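Asp/Glu-specific dipeptidyl-peptidase (Flavobacterium psychrophilum, PDB 5JXF) removes dipeptides from the N-terminus of oligopeptides, acting as a serine-type peptidase with strict specificity for Asp or Glu at the P1 position. Local coordinates at residues A77-N82 / V138-S143; I90-L95 / K264-V269; E130-N135 / D208-G213; A183-K188 / V202-K207. All blocks are in the same frame, centred on the assembly; numbering follows the deposited sequence.

Contact 1: residues A77-N82 / V138-S143; sequences AVPHFN and VTFIVS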
# COMPACT_ATOMS: atom_id res chain seq x y z
N ALA A 77 18.35 -25.06 -24.30
CA ALA A 77 18.86 -23.83 -23.72
C ALA A 77 18.28 -23.58 -22.31
O ALA A 77 18.58 -22.55 -21.69
CB ALA A 77 18.56 -22.66 -24.65
N VAL A 78 17.45 -24.50 -21.81
CA VAL A 78 16.81 -24.31 -20.51
C VAL A 78 17.05 -25.46 -19.51
O VAL A 78 16.22 -26.36 -19.37
CB VAL A 78 15.30 -24.08 -20.67
CG1 VAL A 78 14.68 -23.67 -19.34
CG2 VAL A 78 15.04 -22.97 -21.71
N PRO A 79 18.18 -25.41 -18.81
CA PRO A 79 18.44 -26.48 -17.85
C PRO A 79 17.86 -26.21 -16.44
O PRO A 79 17.60 -25.05 -16.04
CB PRO A 79 19.96 -26.54 -17.79
CG PRO A 79 20.39 -25.10 -18.09
CD PRO A 79 19.37 -24.55 -19.04
N HIS A 80 17.66 -27.31 -15.73
CA HIS A 80 17.30 -27.32 -14.32
C HIS A 80 18.48 -26.81 -13.52
O HIS A 80 19.59 -27.33 -13.66
CB HIS A 80 16.96 -28.76 -13.89
CG HIS A 80 15.89 -28.88 -12.87
ND1 HIS A 80 15.55 -27.85 -12.00
CD2 HIS A 80 15.09 -29.91 -12.53
CE1 HIS A 80 14.58 -28.25 -11.21
NE2 HIS A 80 14.29 -29.51 -11.50
N PHE A 81 18.25 -25.82 -12.65
CA PHE A 81 19.34 -25.24 -11.86
C PHE A 81 19.31 -25.75 -10.43
O PHE A 81 18.46 -25.37 -9.63
CB PHE A 81 19.25 -23.70 -11.89
CG PHE A 81 20.44 -23.01 -11.29
CD1 PHE A 81 21.53 -22.69 -12.07
CD2 PHE A 81 20.47 -22.68 -9.94
CE1 PHE A 81 22.64 -22.04 -11.53
CE2 PHE A 81 21.58 -22.04 -9.39
CZ PHE A 81 22.67 -21.73 -10.19
N ASN A 82 20.25 -26.64 -10.12
CA ASN A 82 20.33 -27.32 -8.83
C ASN A 82 19.05 -28.00 -8.38
O ASN A 82 18.84 -28.14 -7.19
CB ASN A 82 20.77 -26.34 -7.75
CG ASN A 82 21.61 -27.02 -6.69
OD1 ASN A 82 22.22 -28.07 -6.94
ND2 ASN A 82 21.67 -26.42 -5.50
N VAL A 138 23.62 -28.55 -12.71
CA VAL A 138 22.75 -27.98 -13.72
C VAL A 138 22.41 -29.11 -14.68
O VAL A 138 23.31 -29.75 -15.22
CB VAL A 138 23.43 -26.81 -14.46
CG1 VAL A 138 22.77 -26.55 -15.78
CG2 VAL A 138 23.44 -25.54 -13.59
N THR A 139 21.12 -29.36 -14.88
CA THR A 139 20.67 -30.53 -15.62
C THR A 139 19.96 -30.20 -16.93
O THR A 139 18.94 -29.52 -16.93
CB THR A 139 19.70 -31.35 -14.75
OG1 THR A 139 20.36 -31.77 -13.55
CG2 THR A 139 19.18 -32.56 -15.53
N PHE A 140 20.48 -30.72 -18.03
CA PHE A 140 19.82 -30.58 -19.33
C PHE A 140 18.93 -31.76 -19.67
O PHE A 140 19.26 -32.92 -19.38
CB PHE A 140 20.87 -30.39 -20.43
CG PHE A 140 21.58 -29.08 -20.33
CD1 PHE A 140 22.62 -28.91 -19.44
CD2 PHE A 140 21.20 -28.01 -21.13
CE1 PHE A 140 23.30 -27.68 -19.35
CE2 PHE A 140 21.85 -26.79 -21.04
CZ PHE A 140 22.91 -26.63 -20.15
N ILE A 141 17.78 -31.47 -20.28
CA ILE A 141 16.88 -32.53 -20.72
C ILE A 141 17.21 -33.01 -22.15
O ILE A 141 17.16 -32.23 -23.11
CB ILE A 141 15.41 -32.11 -20.69
CG1 ILE A 141 15.00 -31.67 -19.27
CG2 ILE A 141 14.53 -33.30 -21.15
CD1 ILE A 141 15.37 -32.69 -18.20
N VAL A 142 17.55 -34.29 -22.27
CA VAL A 142 17.84 -34.89 -23.59
C VAL A 142 16.54 -35.30 -24.26
O VAL A 142 16.30 -34.97 -25.41
CB VAL A 142 18.79 -36.12 -23.46
CG1 VAL A 142 19.07 -36.76 -24.85
CG2 VAL A 142 20.11 -35.67 -22.80
N SER A 143 15.67 -35.98 -23.52
CA SER A 143 14.45 -36.52 -24.11
C SER A 143 13.41 -36.81 -23.04
O SER A 143 13.75 -37.02 -21.88
CB SER A 143 14.76 -37.80 -24.90
OG SER A 143 15.03 -38.88 -24.03
O HOH W 1 17.14 -28.83 -20.52
O HOH W 2 19.48 -29.96 -11.48
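A short antiparallel β pairing, in the sheet whose strands lead into His101 and out of Asp237, joins His80 and Phe81 to Thr139 and Val138; the sheet fits one of the two barrels expected of a chymotrypsin-like S46 peptidase. His80 and Thr139 form the hydrogen-bonded pair: His80 N gives to Thr139 O at 2.8 Å, and Thr139 N returns to His80 O at 2.8 Å. Beyond CB the imidazole of His80 leaves the strand at 138-143; its ND1 bonds Cys85 O and its ring stacks on Tyr285. On the opposite face Val138 is flanked by two side chains. Its CG1, anti to the backbone N (chi1 159°), presses on Pro79 CB at 3.5 Å, a tight fit, while CG2 reaches Phe81 CD1 at 3.8 Å. The same Pro79 CB stands over the centre of the Phe140 ring in a CH-pi contact, 3.6 Å from the centroid and 4° off the normal, and Pro79 CG leans toward CZ of that ring. The Phe81 side chain lies about 8 Å from that of Ser662, the probable nucleophile of the charge relay. Beyond Phe140 the two chains part, and one water bridges them, donating to Val78 O and accepting from Ile141 N at 2.7 Å.

Contact 2: residues I90-L95 / K264-V269; sequences ISPKGL and KHFLPV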
# COMPACT_ATOMS: atom_id res chain seq x y z
N ILE A 90 22.62 -18.42 -22.42
CA ILE A 90 22.51 -17.20 -23.22
C ILE A 90 23.79 -16.90 -23.98
O ILE A 90 24.02 -15.80 -24.47
CB ILE A 90 22.10 -15.99 -22.33
CG1 ILE A 90 23.06 -15.78 -21.16
CG2 ILE A 90 20.72 -16.20 -21.77
CD1 ILE A 90 22.98 -14.34 -20.59
N SER A 91 24.62 -17.93 -24.13
CA SER A 91 25.86 -17.81 -24.88
C SER A 91 26.38 -19.13 -25.37
O SER A 91 26.12 -20.16 -24.76
CB SER A 91 26.92 -17.13 -24.00
OG SER A 91 28.00 -18.05 -23.82
N PRO A 92 27.12 -19.12 -26.50
CA PRO A 92 27.65 -20.43 -26.90
C PRO A 92 28.85 -20.91 -26.08
O PRO A 92 29.49 -21.87 -26.51
CB PRO A 92 28.06 -20.22 -28.36
CG PRO A 92 28.36 -18.67 -28.46
CD PRO A 92 27.30 -18.07 -27.53
N LYS A 93 29.16 -20.30 -24.94
CA LYS A 93 30.25 -20.83 -24.11
C LYS A 93 29.79 -21.15 -22.67
O LYS A 93 30.57 -21.05 -21.72
CB LYS A 93 31.43 -19.85 -24.11
CG LYS A 93 32.18 -19.86 -25.45
CD LYS A 93 33.56 -19.22 -25.38
CE LYS A 93 33.46 -17.73 -25.19
NZ LYS A 93 34.77 -17.05 -25.43
N GLY A 94 28.52 -21.54 -22.54
CA GLY A 94 27.98 -22.02 -21.28
C GLY A 94 27.49 -20.97 -20.27
O GLY A 94 27.17 -21.30 -19.14
N LEU A 95 27.47 -19.71 -20.68
CA LEU A 95 26.96 -18.64 -19.83
C LEU A 95 25.49 -18.88 -19.62
O LEU A 95 24.73 -18.95 -20.58
CB LEU A 95 27.18 -17.27 -20.47
CG LEU A 95 26.84 -16.05 -19.60
CD1 LEU A 95 27.65 -16.14 -18.33
CD2 LEU A 95 27.14 -14.74 -20.34
N LYS A 264 23.93 -27.03 -27.24
CA LYS A 264 23.23 -27.29 -28.48
C LYS A 264 22.42 -26.10 -28.98
O LYS A 264 22.13 -26.00 -30.18
CB LYS A 264 22.32 -28.50 -28.30
CG LYS A 264 23.08 -29.72 -27.81
CD LYS A 264 22.16 -30.86 -27.42
CE LYS A 264 22.94 -32.11 -27.01
NZ LYS A 264 22.08 -32.95 -26.14
N HIS A 265 22.08 -25.19 -28.07
CA HIS A 265 21.29 -24.01 -28.42
C HIS A 265 21.42 -22.99 -27.30
O HIS A 265 21.55 -23.34 -26.13
CB HIS A 265 19.81 -24.37 -28.63
CG HIS A 265 18.96 -23.22 -29.08
ND1 HIS A 265 19.02 -22.70 -30.36
CD2 HIS A 265 18.03 -22.48 -28.42
CE1 HIS A 265 18.17 -21.69 -30.46
NE2 HIS A 265 17.55 -21.55 -29.31
N PHE A 266 21.41 -21.72 -27.65
CA PHE A 266 21.44 -20.69 -26.64
C PHE A 266 20.49 -19.60 -27.09
O PHE A 266 20.21 -19.50 -28.27
CB PHE A 266 22.85 -20.16 -26.41
CG PHE A 266 23.40 -19.35 -27.55
CD1 PHE A 266 23.99 -19.98 -28.64
CD2 PHE A 266 23.34 -17.96 -27.51
CE1 PHE A 266 24.51 -19.23 -29.68
CE2 PHE A 266 23.85 -17.21 -28.55
CZ PHE A 266 24.44 -17.84 -29.63
N LEU A 267 19.97 -18.83 -26.14
CA LEU A 267 18.93 -17.86 -26.44
C LEU A 267 19.57 -16.55 -26.82
O LEU A 267 20.37 -16.01 -26.06
CB LEU A 267 17.98 -17.67 -25.25
CG LEU A 267 17.34 -18.94 -24.69
CD1 LEU A 267 16.59 -18.65 -23.39
CD2 LEU A 267 16.41 -19.53 -25.70
N PRO A 268 19.23 -16.04 -28.01
CA PRO A 268 19.63 -14.66 -28.28
C PRO A 268 18.81 -13.76 -27.34
O PRO A 268 17.72 -14.17 -26.93
CB PRO A 268 19.23 -14.45 -29.74
CG PRO A 268 18.90 -15.82 -30.29
CD PRO A 268 18.44 -16.61 -29.10
N VAL A 269 19.35 -12.59 -27.00
CA VAL A 269 18.72 -11.66 -26.09
C VAL A 269 18.23 -10.43 -26.85
O VAL A 269 19.01 -9.75 -27.50
CB VAL A 269 19.69 -11.19 -24.97
CG1 VAL A 269 19.01 -10.19 -24.08
CG2 VAL A 269 20.19 -12.39 -24.17
O HOH W 3 22.54 -14.61 -26.25
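Phe266 lies against the turn at Ser91 and Pro92, its side chain running from the Ser91 backbone at CB to Pro92 CD at its tip. CB lies 3.6 Å from Ser91 N. With CG set between its own backbone N and carbonyl carbon (chi1 69°), the ring is folded onto the turn: CG lies 3.7 Å from Ser91 C, CD1 is 3.9 Å from Pro92 N and near Pro92 CD, and CD2 meets Ser91 N and CA. Farther out, CE1 and CE2 both approach Pro92 CD, and CZ at the tip comes within 3.6 Å of it. Pro92 CD thus stands over the ring centre, 12° off the normal, in a CH-pi contact. A water at the ring edge, in its plane, donates to both Ile90 O and Leu267 O at 2.6 Å each, linking the backbones where no direct hydrogen bond runs between the segments. The turn has its own brace: Ser91 OG accepts from Lys93 N at 2.8 Å and also bonds Glu722 OE2, while Ile90 N bonds Leu95 O. It is an ST turn in the connection of the β-hairpin 85-89/95-98, its proline laid on an aromatic ring of loop 264-269.

Contact 3: residues E130-N135 / D208-G213; sequences ELPNEN and DVRLVG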
# COMPACT_ATOMS: atom_id res chain seq x y z
N GLU A 130 36.17 -17.12 -12.10
CA GLU A 130 34.84 -17.60 -11.78
C GLU A 130 34.93 -18.58 -10.62
O GLU A 130 35.88 -19.33 -10.52
CB GLU A 130 34.20 -18.20 -13.02
CG GLU A 130 34.19 -17.20 -14.17
CD GLU A 130 33.69 -17.77 -15.48
OE1 GLU A 130 33.48 -19.00 -15.56
OE2 GLU A 130 33.52 -16.98 -16.45
N LEU A 131 33.96 -18.52 -9.71
CA LEU A 131 34.07 -19.27 -8.47
C LEU A 131 33.37 -20.63 -8.52
O LEU A 131 32.15 -20.72 -8.70
CB LEU A 131 33.51 -18.45 -7.30
CG LEU A 131 33.96 -17.00 -7.13
CD1 LEU A 131 33.38 -16.41 -5.86
CD2 LEU A 131 35.47 -16.88 -7.14
N PRO A 132 34.15 -21.69 -8.37
CA PRO A 132 33.66 -23.07 -8.28
C PRO A 132 32.63 -23.24 -7.18
O PRO A 132 32.77 -22.65 -6.11
CB PRO A 132 34.93 -23.86 -7.95
CG PRO A 132 36.03 -23.05 -8.55
CD PRO A 132 35.62 -21.62 -8.37
N ASN A 133 31.60 -24.04 -7.43
CA ASN A 133 30.60 -24.28 -6.41
C ASN A 133 30.42 -25.76 -6.12
O ASN A 133 29.90 -26.51 -6.95
CB ASN A 133 29.28 -23.65 -6.84
CG ASN A 133 29.40 -22.15 -7.02
OD1 ASN A 133 29.64 -21.43 -6.05
ND2 ASN A 133 29.22 -21.66 -8.24
N GLU A 134 30.84 -26.20 -4.93
CA GLU A 134 30.61 -27.59 -4.56
C GLU A 134 29.11 -27.82 -4.40
O GLU A 134 28.39 -26.95 -3.89
CB GLU A 134 31.34 -27.96 -3.27
CG GLU A 134 32.84 -27.75 -3.34
CD GLU A 134 33.59 -28.69 -2.41
OE1 GLU A 134 33.12 -29.82 -2.18
OE2 GLU A 134 34.67 -28.29 -1.91
N ASN A 135 28.66 -28.97 -4.89
CA ASN A 135 27.28 -29.41 -4.74
C ASN A 135 26.29 -28.55 -5.51
O ASN A 135 25.16 -28.36 -5.08
CB ASN A 135 26.89 -29.44 -3.26
CG ASN A 135 27.91 -30.17 -2.42
OD1 ASN A 135 28.49 -31.16 -2.86
ND2 ASN A 135 28.15 -29.67 -1.22
N ASP A 208 30.09 -29.06 -12.60
CA ASP A 208 31.09 -28.02 -12.43
C ASP A 208 30.50 -26.70 -12.95
O ASP A 208 30.77 -26.31 -14.08
CB ASP A 208 32.40 -28.39 -13.15
CG ASP A 208 33.48 -27.32 -13.00
OD1 ASP A 208 33.26 -26.32 -12.27
OD2 ASP A 208 34.56 -27.50 -13.59
N VAL A 209 29.70 -26.05 -12.11
CA VAL A 209 29.03 -24.78 -12.43
C VAL A 209 29.57 -23.64 -11.55
O VAL A 209 29.40 -23.65 -10.33
CB VAL A 209 27.51 -24.91 -12.26
CG1 VAL A 209 26.79 -23.57 -12.51
CG2 VAL A 209 26.99 -26.02 -13.18
N ARG A 210 30.21 -22.67 -12.18
CA ARG A 210 30.93 -21.61 -11.45
C ARG A 210 30.20 -20.27 -11.51
O ARG A 210 29.54 -19.97 -12.50
CB ARG A 210 32.34 -21.45 -12.01
CG ARG A 210 33.10 -22.77 -12.08
CD ARG A 210 34.47 -22.62 -12.71
NE ARG A 210 35.02 -23.95 -12.94
CZ ARG A 210 36.16 -24.19 -13.58
NH1 ARG A 210 36.89 -23.20 -14.04
NH2 ARG A 210 36.57 -25.45 -13.74
N LEU A 211 30.31 -19.49 -10.44
CA LEU A 211 29.69 -18.16 -10.34
C LEU A 211 30.40 -17.15 -11.22
O LEU A 211 31.62 -16.98 -11.12
CB LEU A 211 29.68 -17.66 -8.90
CG LEU A 211 29.14 -16.24 -8.65
CD1 LEU A 211 27.71 -16.06 -9.17
CD2 LEU A 211 29.23 -15.87 -7.18
N VAL A 212 29.63 -16.46 -12.07
CA VAL A 212 30.19 -15.50 -13.02
C VAL A 212 29.87 -14.05 -12.66
O VAL A 212 30.73 -13.18 -12.73
CB VAL A 212 29.69 -15.79 -14.46
CG1 VAL A 212 30.04 -14.65 -15.41
CG2 VAL A 212 30.26 -17.14 -14.96
N GLY A 213 28.62 -13.79 -12.28
CA GLY A 213 28.21 -12.44 -11.95
C GLY A 213 26.98 -12.35 -11.06
O GLY A 213 26.05 -13.16 -11.17
O HOH W 4 32.47 -25.78 -9.78
O HOH W 5 29.31 -26.93 -9.64
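Glu130, Leu211 and Arg210 bury the most surface where the loop 130-135 runs along strand 208-213. Glu130 lies beside Val212, pointing the same way, its CD 3.5 Å from Val212 CG2; the carboxylate rests against this methyl, while its oxygens make a salt bridge to Arg242 and a hydrogen bond to Tyr244. Leu211 makes a single antiparallel bridge with Leu131. Its N gives to Leu131 O at 2.8 Å, and its O takes Leu131 N at 3.1 Å. Asn133 ND2 mimics a backbone donor and reaches Val209 O at 2.9 Å, while Asn133 OD1 is held by His110. Arg210 brings CB to 3.4 Å from Leu131 O and CG within 3.9 Å of Pro132 CA. Extended from CG to NE, it grips Asp208 side-on, with NE to OD1 at 3.0 Å and NH2 to OD2 at 2.9 Å, and has a cation-pi partner in Tyr244. A leucine in place of Arg210 would probably leave the carboxylate of Asp208 without its countercharge. A water ties Asp208 OD1 to Asn133 N, extending the grip to the loop. Two carboxylates, Glu130 and Asp208, each have an arginine partner, so charge is probably neutralised locally beside the backbone bridge.

Contact 4: residues A183-K188 / V202-K207; sequences AWQENK and VTEVFK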
# COMPACT_ATOMS: atom_id res chain seq x y z
N ALA A 183 26.51 -43.06 -21.90
CA ALA A 183 27.23 -43.33 -20.65
C ALA A 183 27.29 -42.13 -19.70
O ALA A 183 27.43 -42.29 -18.49
CB ALA A 183 28.63 -43.79 -20.95
N TRP A 184 27.22 -40.93 -20.26
CA TRP A 184 27.45 -39.73 -19.46
C TRP A 184 26.12 -39.19 -18.96
O TRP A 184 26.06 -38.22 -18.19
CB TRP A 184 28.24 -38.69 -20.27
CG TRP A 184 27.58 -38.24 -21.54
CD1 TRP A 184 26.71 -37.19 -21.69
CD2 TRP A 184 27.77 -38.79 -22.86
NE1 TRP A 184 26.33 -37.07 -23.00
CE2 TRP A 184 26.97 -38.03 -23.74
CE3 TRP A 184 28.53 -39.85 -23.37
CZ2 TRP A 184 26.90 -38.30 -25.12
CZ3 TRP A 184 28.47 -40.12 -24.74
CH2 TRP A 184 27.66 -39.34 -25.60
N GLN A 185 25.05 -39.85 -19.38
CA GLN A 185 23.72 -39.41 -19.09
C GLN A 185 23.09 -40.20 -17.96
O GLN A 185 23.59 -41.26 -17.57
CB GLN A 185 22.84 -39.51 -20.34
CG GLN A 185 23.35 -38.64 -21.48
CD GLN A 185 22.64 -38.93 -22.80
OE1 GLN A 185 22.00 -39.98 -22.98
NE2 GLN A 185 22.75 -37.99 -23.73
N GLU A 186 21.97 -39.68 -17.47
CA GLU A 186 21.23 -40.26 -16.35
C GLU A 186 19.73 -40.28 -16.63
O GLU A 186 19.18 -39.36 -17.25
CB GLU A 186 21.49 -39.48 -15.06
CG GLU A 186 22.86 -39.69 -14.46
CD GLU A 186 23.18 -38.66 -13.40
OE1 GLU A 186 22.37 -38.52 -12.44
OE2 GLU A 186 24.24 -37.99 -13.54
N ASN A 187 19.08 -41.34 -16.15
CA ASN A 187 17.64 -41.45 -16.23
C ASN A 187 17.00 -41.06 -14.91
O ASN A 187 17.59 -41.27 -13.85
CB ASN A 187 17.25 -42.86 -16.62
CG ASN A 187 17.70 -43.18 -18.01
OD1 ASN A 187 17.92 -42.27 -18.81
ND2 ASN A 187 17.86 -44.48 -18.31
N LYS A 188 15.80 -40.48 -14.99
CA LYS A 188 15.00 -40.08 -13.83
C LYS A 188 13.53 -40.23 -14.19
O LYS A 188 13.06 -39.59 -15.12
CB LYS A 188 15.29 -38.62 -13.43
CG LYS A 188 14.39 -38.10 -12.30
CD LYS A 188 14.49 -38.99 -11.07
CE LYS A 188 13.80 -38.37 -9.86
NZ LYS A 188 13.99 -39.23 -8.66
N VAL A 202 15.61 -38.66 -19.84
CA VAL A 202 17.03 -38.82 -20.06
C VAL A 202 17.66 -37.45 -19.90
O VAL A 202 17.17 -36.47 -20.47
CB VAL A 202 17.36 -39.38 -21.45
CG1 VAL A 202 18.87 -39.43 -21.63
CG2 VAL A 202 16.74 -40.76 -21.66
N THR A 203 18.75 -37.37 -19.15
CA THR A 203 19.31 -36.09 -18.79
C THR A 203 20.81 -36.13 -18.77
O THR A 203 21.43 -37.22 -18.68
CB THR A 203 18.84 -35.62 -17.39
OG1 THR A 203 19.48 -36.42 -16.39
CG2 THR A 203 17.32 -35.73 -17.25
N GLU A 204 21.39 -34.94 -18.86
CA GLU A 204 22.82 -34.73 -18.66
C GLU A 204 23.01 -33.81 -17.46
O GLU A 204 22.57 -32.66 -17.47
CB GLU A 204 23.48 -34.13 -19.90
CG GLU A 204 23.29 -34.95 -21.17
CD GLU A 204 24.16 -34.44 -22.32
OE1 GLU A 204 24.64 -33.28 -22.26
OE2 GLU A 204 24.37 -35.22 -23.29
N VAL A 205 23.68 -34.31 -16.43
CA VAL A 205 23.89 -33.54 -15.21
C VAL A 205 25.28 -32.96 -15.15
O VAL A 205 26.25 -33.68 -14.92
CB VAL A 205 23.66 -34.41 -13.98
CG1 VAL A 205 23.70 -33.55 -12.71
CG2 VAL A 205 22.34 -35.13 -14.11
N PHE A 206 25.41 -31.66 -15.36
CA PHE A 206 26.73 -31.05 -15.23
C PHE A 206 26.99 -30.71 -13.76
O PHE A 206 26.06 -30.35 -13.03
CB PHE A 206 26.84 -29.83 -16.16
CG PHE A 206 26.84 -30.19 -17.63
CD1 PHE A 206 25.65 -30.52 -18.27
CD2 PHE A 206 28.03 -30.27 -18.35
CE1 PHE A 206 25.64 -30.87 -19.59
CE2 PHE A 206 28.03 -30.64 -19.67
CZ PHE A 206 26.84 -30.95 -20.30
N LYS A 207 28.24 -30.83 -13.32
CA LYS A 207 28.55 -30.78 -11.89
C LYS A 207 29.65 -29.78 -11.58
O LYS A 207 30.09 -29.65 -10.43
CB LYS A 207 28.94 -32.18 -11.38
CG LYS A 207 27.75 -33.15 -11.32
CD LYS A 207 28.18 -34.59 -10.99
CE LYS A 207 27.34 -35.64 -11.76
NZ LYS A 207 27.72 -35.77 -13.21
O HOH W 6 24.60 -36.77 -16.35
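Glu204 OE2 takes two donors from the residues leading into the facing strand of the β-hairpin 186-192/197-214. Trp184 NE1 gives at 2.7 Å, with the oxygen in the indole plane but the nitrogen above the carboxylate plane; Gln185 NE2 gives at 3.2 Å, almost straight (175°), onto the anti lone pair. Gln185 OE1 is occupied by Glu182 N. A leucine in place of Glu204 would probably leave both the indole and the amide N-H without an acceptor here. Glu186 N bonds Thr203 O at 2.8 Å. Glu186 O accepts twice: from Thr203 N at 2.8 Å, and from Thr203 OG1 at 3.1 Å, which a chi1 of 72° brings over the carbonyl plane. One water serves three atoms, accepting from Val205 N at 2.6 Å and donating to Trp184 O and Glu186 OE2. Lys207 NZ bonds Val205 O and stays 4.1 Å from Glu186 OE2, beyond a salt bridge. Asn187 ND2 is taken by Thr176 O and Phe179 O, but its OD1, beside Val202 CG2, is buried without a partner. Most of these groups thus have partners, Glu204 OE2 fastening the residues before one strand to the other, and Asn187 OD1 probably pays a desolvation cost.

Contacts 1, 3 and 4 involve one branched antiparallel sheet. Strand 138-146 joins contact 1 to contact 4, whose centres are about 9 Å apart, through its pairing with strand 197-214; that long strand supplies 202-207 to contact 4 and then 208-213 to contact 3, about 19 Å away between centres. Contact 2 binds the turn between strands 85-89 and 95-98 to the 264-269 loop, about 13 Å (centres) from contact 1, which it touches through Ala77 and His265. Along the chain contact 2 encloses contact 3, which encloses contact 4, while contact 1 crosses contacts 2 and 3 and closes before contact 4 opens. The sheet's strands 95-98 and 239-245 adjoin His101 and Asp237, consistent with a chymotrypsin-like peptidase.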